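Local coordinates for protein copper-transporting ATPase (Sulfolobus solfataricus, PDB 2YJ5) that probably couples ATP hydrolysis to the transport of copper across the cell membrane, represented here by its cytoplasmic nucleotide-binding and phosphorylation domains, at residues 30-35 with 199-204. The protein carries 1 engineered substitution. Sequence-based numbering, arbitrary orientation.
Engineered in segment 30-35: Asn34 (natural residue Asp).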
ATOM      1  N   THR A  30     -10.149  -6.086  18.884  1.00 58.28           N
ATOM      2  CA  THR A  30      -9.507  -4.976  18.187  1.00 54.25           C
ATOM      3  C   THR A  30      -9.060  -5.415  16.796  1.00 49.62           C
ATOM      4  O   THR A  30      -8.549  -6.527  16.637  1.00 50.53           O
ATOM      5  CB  THR A  30      -8.280  -4.472  18.981  1.00 59.90           C
ATOM      6  OG1 THR A  30      -8.695  -4.089  20.293  1.00 66.22           O
ATOM      7  CG2 THR A  30      -7.602  -3.275  18.291  1.00 52.65           C
ATOM      8  N   ILE A  31      -9.264  -4.552  15.799  1.00 49.00           N
ATOM      9  CA  ILE A  31      -8.833  -4.822  14.416  1.00 53.20           C
ATOM     10  C   ILE A  31      -7.821  -3.789  13.915  1.00 49.43           C
ATOM     11  O   ILE A  31      -8.054  -2.581  14.012  1.00 46.89           O
ATOM     12  CB  ILE A  31     -10.013  -4.846  13.426  1.00 47.67           C
ATOM     13  CG1 ILE A  31     -11.056  -5.869  13.865  1.00 50.63           C
ATOM     14  CG2 ILE A  31      -9.539  -5.203  12.028  1.00 38.85           C
ATOM     15  CD1 ILE A  31     -12.375  -5.697  13.161  1.00 52.49           C
ATOM     16  N   ILE A  32      -6.706  -4.270  13.374  1.00 41.76           N
ATOM     17  CA  ILE A  32      -5.669  -3.383  12.864  1.00 43.43           C
ATOM     18  C   ILE A  32      -5.304  -3.686  11.415  1.00 42.13           C
ATOM     19  O   ILE A  32      -4.934  -4.810  11.078  1.00 46.45           O
ATOM     20  CB  ILE A  32      -4.397  -3.491  13.691  1.00 44.31           C
ATOM     21  CG1 ILE A  32      -4.706  -3.249  15.168  1.00 46.75           C
ATOM     22  CG2 ILE A  32      -3.334  -2.512  13.163  1.00 50.91           C
ATOM     23  CD1 ILE A  32      -3.487  -3.213  16.042  1.00 47.34           C
ATOM     24  N   PHE A  33      -5.420  -2.675  10.565  1.00 37.31           N
ATOM     25  CA  PHE A  33      -4.991  -2.760   9.172  1.00 40.19           C
ATOM     26  C   PHE A  33      -3.590  -2.163   8.957  1.00 43.34           C
ATOM     27  O   PHE A  33      -3.274  -1.082   9.444  1.00 44.46           O
ATOM     28  CB  PHE A  33      -5.972  -2.016   8.268  1.00 34.46           C
ATOM     29  CG  PHE A  33      -7.318  -2.664   8.167  1.00 38.75           C
ATOM     30  CD1 PHE A  33      -8.294  -2.417   9.116  1.00 41.90           C
ATOM     31  CD2 PHE A  33      -7.610  -3.528   7.126  1.00 42.66           C
ATOM     32  CE1 PHE A  33      -9.536  -3.028   9.032  1.00 44.14           C
ATOM     33  CE2 PHE A  33      -8.854  -4.141   7.026  1.00 41.00           C
ATOM     34  CZ  PHE A  33      -9.816  -3.890   7.985  1.00 45.40           C
ATOM     35  N   ASN A  34      -2.752  -2.881   8.228  1.00 43.70           N
ATOM     36  CA  ASN A  34      -1.593  -2.274   7.605  1.00 48.66           C
ATOM     37  C   ASN A  34      -2.063  -1.675   6.272  1.00 46.38           C
ATOM     38  O   ASN A  34      -2.517  -2.397   5.402  1.00 50.82           O
ATOM     39  CB  ASN A  34      -0.497  -3.317   7.398  1.00 46.89           C
ATOM     40  CG  ASN A  34       0.701  -2.766   6.645  1.00 63.43           C
ATOM     41  OD1 ASN A  34       1.412  -1.888   7.145  1.00 61.11           O
ATOM     42  ND2 ASN A  34       0.930  -3.276   5.427  1.00 63.78           N
ATOM     43  N   LYS A  35      -1.979  -0.355   6.130  1.00 51.83           N
ATOM     44  CA  LYS A  35      -2.613   0.355   5.013  1.00 50.94           C
ATOM     45  C   LYS A  35      -2.290  -0.205   3.639  1.00 51.55           C
ATOM     46  O   LYS A  35      -3.178  -0.655   2.922  1.00 51.48           O
ATOM     47  CB  LYS A  35      -2.258   1.848   5.032  1.00 57.76           C
ATOM     48  CG  LYS A  35      -2.594   2.602   3.719  1.00 60.35           C
ATOM     49  CD  LYS A  35      -2.196   4.084   3.795  1.00 60.44           C
ATOM     50  CE  LYS A  35      -2.547   4.857   2.523  1.00 65.00           C
ATOM     51  NZ  LYS A  35      -1.557   4.707   1.416  1.00 55.75           N
ATOM     52  N   ASN A 199      -5.621  -6.621  25.289  1.00 73.97           N
ATOM     53  CA  ASN A 199      -6.483  -6.616  24.107  1.00 68.61           C
ATOM     54  C   ASN A 199      -6.205  -7.783  23.156  1.00 68.61           C
ATOM     55  O   ASN A 199      -5.050  -8.151  22.933  1.00 69.54           O
ATOM     56  CB  ASN A 199      -6.372  -5.283  23.372  1.00 68.99           C
ATOM     57  CG  ASN A 199      -7.281  -4.228  23.955  1.00 74.24           C
ATOM     58  OD1 ASN A 199      -7.937  -4.458  24.970  1.00 73.02           O
ATOM     59  ND2 ASN A 199      -7.325  -3.061  23.320  1.00 75.37           N
ATOM     60  N   LYS A 200      -7.267  -8.372  22.608  1.00 62.19           N
ATOM     61  CA  LYS A 200      -7.118  -9.468  21.652  1.00 62.85           C
ATOM     62  C   LYS A 200      -7.222  -8.934  20.221  1.00 61.45           C
ATOM     63  O   LYS A 200      -8.287  -8.502  19.773  1.00 59.80           O
ATOM     64  CB  LYS A 200      -8.151 -10.575  21.903  1.00 66.59           C
ATOM     65  CG  LYS A 200      -8.126 -11.171  23.309  1.00 73.01           C
ATOM     66  CD  LYS A 200      -6.891 -12.026  23.548  1.00 73.12           C
ATOM     67  CE  LYS A 200      -6.929 -12.660  24.935  1.00 75.86           C
ATOM     68  NZ  LYS A 200      -5.758 -13.543  25.194  1.00 77.61           N
ATOM     69  N   VAL A 201      -6.101  -8.985  19.509  1.00 61.36           N
ATOM     70  CA  VAL A 201      -5.935  -8.271  18.255  1.00 53.43           C
ATOM     71  C   VAL A 201      -6.044  -9.182  17.031  1.00 53.68           C
ATOM     72  O   VAL A 201      -5.389 -10.227  16.950  1.00 54.31           O
ATOM     73  CB  VAL A 201      -4.552  -7.559  18.219  1.00 53.09           C
ATOM     74  CG1 VAL A 201      -4.293  -6.951  16.849  1.00 57.63           C
ATOM     75  CG2 VAL A 201      -4.454  -6.497  19.292  1.00 45.53           C
ATOM     76  N   LEU A 202      -6.874  -8.788  16.074  1.00 48.19           N
ATOM     77  CA  LEU A 202      -6.738  -9.340  14.732  1.00 52.41           C
ATOM     78  C   LEU A 202      -6.059  -8.298  13.851  1.00 50.59           C
ATOM     79  O   LEU A 202      -6.394  -7.106  13.901  1.00 47.29           O
ATOM     80  CB  LEU A 202      -8.086  -9.751  14.129  1.00 48.21           C
ATOM     81  CG  LEU A 202      -7.909 -10.578  12.850  1.00 47.74           C
ATOM     82  CD1 LEU A 202      -9.096 -11.487  12.610  1.00 50.53           C
ATOM     83  CD2 LEU A 202      -7.631  -9.711  11.610  1.00 52.74           C
ATOM     84  N   MET A 203      -5.099  -8.747  13.053  1.00 44.33           N
ATOM     85  CA  MET A 203      -4.407  -7.847  12.155  1.00 44.32           C
ATOM     86  C   MET A 203      -4.349  -8.378  10.730  1.00 43.72           C
ATOM     87  O   MET A 203      -4.179  -9.580  10.498  1.00 40.53           O
ATOM     88  CB  MET A 203      -3.002  -7.540  12.653  1.00 47.92           C
ATOM     89  CG  MET A 203      -2.342  -6.453  11.820  1.00 56.04           C
ATOM     90  SD  MET A 203      -0.698  -6.011  12.377  1.00 57.21           S
ATOM     91  CE  MET A 203       0.219  -7.284  11.530  1.00 47.62           C
ATOM     92  N   ILE A 204      -4.499  -7.456   9.785  1.00 39.68           N
ATOM     93  CA  ILE A 204      -4.473  -7.758   8.356  1.00 43.03           C
ATOM     94  C   ILE A 204      -3.268  -7.047   7.697  1.00 43.37           C
ATOM     95  O   ILE A 204      -3.057  -5.852   7.917  1.00 40.42           O
ATOM     96  CB  ILE A 204      -5.808  -7.294   7.692  1.00 44.13           C
ATOM     97  CG1 ILE A 204      -6.969  -7.421   8.693  1.00 46.34           C
ATOM     98  CG2 ILE A 204      -6.088  -8.047   6.392  1.00 36.65           C
ATOM     99  CD1 ILE A 204      -8.324  -7.583   8.058  1.00 39.18           C
TER
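Thr30 to Asn34 and Val201 to Ile204 are neighbouring parallel strands, their axes 4.8 Å apart and inclined by 20°. Thr30 pairs with Val201, Ile31 with Leu202, Ile32 with Met203 and Phe33 with Ile204. Five backbone hydrogen bonds join them: Thr30 N to Lys200 O, Leu202 N to Thr30 O, Ile32 N to Leu202 O, Ile204 N to Ile32 O, and Asn34 N to Ile204 O. The first is the longest, at 3.2 Å from Thr30 N to Lys200 O.

Ile31, Leu202, Phe33 and Ile204 share one face of the sheet. The side chains of Phe33 and Ile204 run alongside each other. Ile204 CG1 lies over a face of the ring, and Ile204 CD1 comes within 3.6 Å of Phe33 CE2. On the other face, Ile32 CD1 reaches back to Val201 CG1 at 3.9 Å. Ile32 CG1 lies beside the backbone N of its own residue (chi1 -54°), which carries the ethyl branch toward Val201. Met203 CG packs 4.1 Å from Ile32 CB.

Asn34 replaces the natural aspartate by engineering. Its OD1 accepts a hydrogen bond from Lys187, an ATP-binding residue. Ile31 and Phe33 use their backbones to bond strand 154-158, so strand 30-34 is an inner strand. This is the parallel core of the central sheet in the HAD-like P-domain of a P-type ATPase. Position 34, at the strand's C-terminal end, is that of the DKTGT aspartate, which is phosphorylated in P-type ATPases and is asparagine here.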